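Beta-galactosidase (Geobacillus stearothermophilus, PDB 4OIF) probably hydrolyses terminal non-reducing beta-D-galactose residues from beta-D-galactosides, as a zinc-binding trimeric enzyme of glycoside hydrolase family 42. Local coordinates at residues S346-A351 against F642-T647. Numbering follows the deposited sequence.
Sequences SMQMIA and FIMNFT
The last turns of helix 341-351, in the TIM-barrel domain, rest on strand 638-645 of the small C-terminal beta domain; the axes of 346-351 and 642-645 run at 144° to each other. Packing is densest around Phe642. Its ring carries Ala351 CB over one face in a CH-pi contact, 3.8 Å from the centroid, while Met347 SD sits at the ring edge, 5.4 Å from the centroid, a Met-aromatic contact. Ile350 CG2 meets the ring tip obliquely, 3.6 Å from Phe642 CZ. An alanine in place of Phe642 would probably loosen the helix end on the sheet, since Ala351, Met347 and Ile350 would lose the ring they pack on. Met644, bent at chi3 (-68°), lays SD against the helix backbone, 3.5 Å from Gln348 CA. Gln348 crosses Phe646 at about a right angle, CB at the ring edge and CD 3.4 Å from CZ; its NE2 hydrogen-bonds to Ala300 O of helix 296-312. At the looser end, where Thr647 is partly exposed, Asn645 OD1 accepts from Thr647 N, an Asx turn making no contact with 346-351. No hydrogen bond links the segments, so their fit rests on shape and apolar, sulfur and aromatic contact, with Arg633 NH1 adding a hydrogen bond to Ile350 O.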
ATOM      1  N   SER A 346      30.503  12.641 -14.642  1.00  4.84           N
ATOM      2  CA  SER A 346      31.180  13.824 -14.133  1.00  7.43           C
ATOM      3  C   SER A 346      31.392  14.857 -15.241  1.00  6.94           C
ATOM      4  O   SER A 346      31.161  16.081 -15.055  1.00  8.97           O
ATOM      5  CB  SER A 346      32.512  13.433 -13.499  1.00 10.34           C
ATOM      6  OG  SER A 346      32.314  12.408 -12.550  1.00  7.34           O
ATOM      7  N   MET A 347      31.820  14.364 -16.402  1.00  5.42           N
ATOM      8  CA  MET A 347      32.002  15.259 -17.537  1.00  9.09           C
ATOM      9  C   MET A 347      30.675  15.905 -17.932  1.00  9.74           C
ATOM     10  O   MET A 347      30.646  17.088 -18.286  1.00  6.36           O
ATOM     11  CB  MET A 347      32.611  14.520 -18.725  1.00  9.45           C
ATOM     12  CG  MET A 347      34.014  14.012 -18.450  1.00 11.07           C
ATOM     13  SD  MET A 347      35.171  15.348 -18.094  1.00 13.06           S
ATOM     14  CE  MET A 347      35.805  14.821 -16.512  1.00  3.84           C
ATOM     15  N   GLN A 348      29.581  15.140 -17.856  1.00  6.10           N
ATOM     16  CA  GLN A 348      28.271  15.698 -18.180  1.00  5.97           C
ATOM     17  C   GLN A 348      27.927  16.825 -17.223  1.00 14.32           C
ATOM     18  O   GLN A 348      27.355  17.854 -17.617  1.00  9.75           O
ATOM     19  CB  GLN A 348      27.176  14.640 -18.134  1.00  8.58           C
ATOM     20  CG  GLN A 348      25.837  15.205 -18.585  1.00  7.67           C
ATOM     21  CD  GLN A 348      24.656  14.298 -18.303  1.00 11.62           C
ATOM     22  OE1 GLN A 348      24.686  13.469 -17.385  1.00  8.14           O
ATOM     23  NE2 GLN A 348      23.592  14.464 -19.089  1.00  5.10           N
ATOM     24  N   MET A 349      28.283  16.627 -15.958  1.00  8.88           N
ATOM     25  CA  MET A 349      28.044  17.653 -14.959  1.00  9.49           C
ATOM     26  C   MET A 349      28.794  18.928 -15.305  1.00 14.07           C
ATOM     27  O   MET A 349      28.211  20.020 -15.261  1.00 14.34           O
ATOM     28  CB  MET A 349      28.435  17.153 -13.573  1.00 15.86           C
ATOM     29  CG  MET A 349      27.383  16.249 -12.960  1.00 11.96           C
ATOM     30  SD  MET A 349      25.872  17.156 -12.595  1.00 28.86           S
ATOM     31  CE  MET A 349      24.773  15.804 -12.182  1.00 17.57           C
ATOM     32  N   ILE A 350      30.073  18.802 -15.658  1.00  8.12           N
ATOM     33  CA  ILE A 350      30.832  19.995 -16.049  1.00  4.84           C
ATOM     34  C   ILE A 350      30.252  20.646 -17.320  1.00  8.77           C
ATOM     35  O   ILE A 350      30.244  21.866 -17.469  1.00  8.91           O
ATOM     36  CB  ILE A 350      32.329  19.660 -16.270  1.00 14.67           C
ATOM     37  CG1 ILE A 350      32.911  19.005 -15.012  1.00  9.16           C
ATOM     38  CG2 ILE A 350      33.146  20.914 -16.667  1.00  2.60           C
ATOM     39  CD1 ILE A 350      32.824  19.877 -13.781  1.00 11.38           C
ATOM     40  N   ALA A 351      29.749  19.827 -18.229  1.00 11.84           N
ATOM     41  CA  ALA A 351      29.296  20.319 -19.518  1.00 11.32           C
ATOM     42  C   ALA A 351      28.034  21.190 -19.405  1.00 13.42           C
ATOM     43  O   ALA A 351      27.830  22.099 -20.210  1.00 10.48           O
ATOM     44  CB  ALA A 351      29.052  19.153 -20.458  1.00  6.19           C
ATOM     45  N   PHE A 642      31.850  19.272 -25.069  1.00 15.67           N
ATOM     46  CA  PHE A 642      31.864  17.921 -24.534  1.00  9.74           C
ATOM     47  C   PHE A 642      31.081  17.006 -25.463  1.00 14.18           C
ATOM     48  O   PHE A 642      29.885  17.228 -25.709  1.00 16.27           O
ATOM     49  CB  PHE A 642      31.245  17.879 -23.132  1.00 11.93           C
ATOM     50  CG  PHE A 642      32.050  18.568 -22.076  1.00  4.95           C
ATOM     51  CD1 PHE A 642      32.149  19.952 -22.044  1.00  6.51           C
ATOM     52  CD2 PHE A 642      32.683  17.833 -21.087  1.00  6.93           C
ATOM     53  CE1 PHE A 642      32.893  20.595 -21.054  1.00  5.89           C
ATOM     54  CE2 PHE A 642      33.427  18.466 -20.089  1.00  8.62           C
ATOM     55  CZ  PHE A 642      33.533  19.851 -20.075  1.00  5.68           C
ATOM     56  N   ILE A 643      31.751  15.976 -25.967  1.00 12.48           N
ATOM     57  CA  ILE A 643      31.108  14.960 -26.788  1.00 12.08           C
ATOM     58  C   ILE A 643      31.008  13.662 -25.984  1.00 13.49           C
ATOM     59  O   ILE A 643      32.001  12.976 -25.751  1.00 12.04           O
ATOM     60  CB  ILE A 643      31.871  14.731 -28.097  1.00  7.74           C
ATOM     61  CG1 ILE A 643      32.199  16.079 -28.759  1.00 10.24           C
ATOM     62  CG2 ILE A 643      31.066  13.838 -29.023  1.00  7.63           C
ATOM     63  CD1 ILE A 643      33.088  15.983 -30.017  1.00  4.78           C
ATOM     64  N   MET A 644      29.790  13.331 -25.568  1.00 10.70           N
ATOM     65  CA  MET A 644      29.566  12.288 -24.575  1.00 14.26           C
ATOM     66  C   MET A 644      28.756  11.104 -25.114  1.00 10.13           C
ATOM     67  O   MET A 644      27.629  11.259 -25.581  1.00 13.01           O
ATOM     68  CB  MET A 644      28.876  12.902 -23.347  1.00  8.52           C
ATOM     69  CG  MET A 644      29.659  14.054 -22.742  1.00  8.00           C
ATOM     70  SD  MET A 644      28.721  15.028 -21.551  1.00 11.48           S
ATOM     71  CE  MET A 644      27.503  15.818 -22.595  1.00  7.45           C
ATOM     72  N   ASN A 645      29.338   9.917 -25.052  1.00 15.05           N
ATOM     73  CA  ASN A 645      28.638   8.726 -25.518  1.00 20.35           C
ATOM     74  C   ASN A 645      27.829   8.082 -24.399  1.00 14.78           C
ATOM     75  O   ASN A 645      28.355   7.285 -23.631  1.00  8.75           O
ATOM     76  CB  ASN A 645      29.630   7.720 -26.102  1.00 15.31           C
ATOM     77  CG  ASN A 645      28.951   6.492 -26.680  1.00 14.87           C
ATOM     78  OD1 ASN A 645      27.717   6.399 -26.724  1.00 14.39           O
ATOM     79  ND2 ASN A 645      29.758   5.534 -27.129  1.00 14.53           N
ATOM     80  N   PHE A 646      26.544   8.419 -24.318  1.00 14.27           N
ATOM     81  CA  PHE A 646      25.685   7.818 -23.307  1.00 12.57           C
ATOM     82  C   PHE A 646      25.028   6.521 -23.813  1.00 13.53           C
ATOM     83  O   PHE A 646      23.851   6.271 -23.546  1.00  8.52           O
ATOM     84  CB  PHE A 646      24.616   8.819 -22.848  1.00  9.66           C
ATOM     85  CG  PHE A 646      25.120   9.840 -21.847  1.00 13.12           C
ATOM     86  CD1 PHE A 646      25.410   9.467 -20.535  1.00  5.99           C
ATOM     87  CD2 PHE A 646      25.287  11.178 -22.213  1.00  9.36           C
ATOM     88  CE1 PHE A 646      25.865  10.414 -19.602  1.00  6.03           C
ATOM     89  CE2 PHE A 646      25.739  12.118 -21.290  1.00 11.70           C
ATOM     90  CZ  PHE A 646      26.034  11.727 -19.975  1.00  6.12           C
ATOM     91  N   THR A 647      25.788   5.703 -24.546  1.00  6.12           N
ATOM     92  CA  THR A 647      25.281   4.414 -25.017  1.00  8.02           C
ATOM     93  C   THR A 647      26.297   3.335 -24.706  1.00 13.53           C
ATOM     94  O   THR A 647      27.457   3.633 -24.419  1.00 12.70           O
ATOM     95  CB  THR A 647      25.009   4.387 -26.531  1.00  8.03           C
ATOM     96  OG1 THR A 647      26.238   4.144 -27.219  1.00 15.81           O
ATOM     97  CG2 THR A 647      24.411   5.706 -27.018  1.00  8.79           C
TER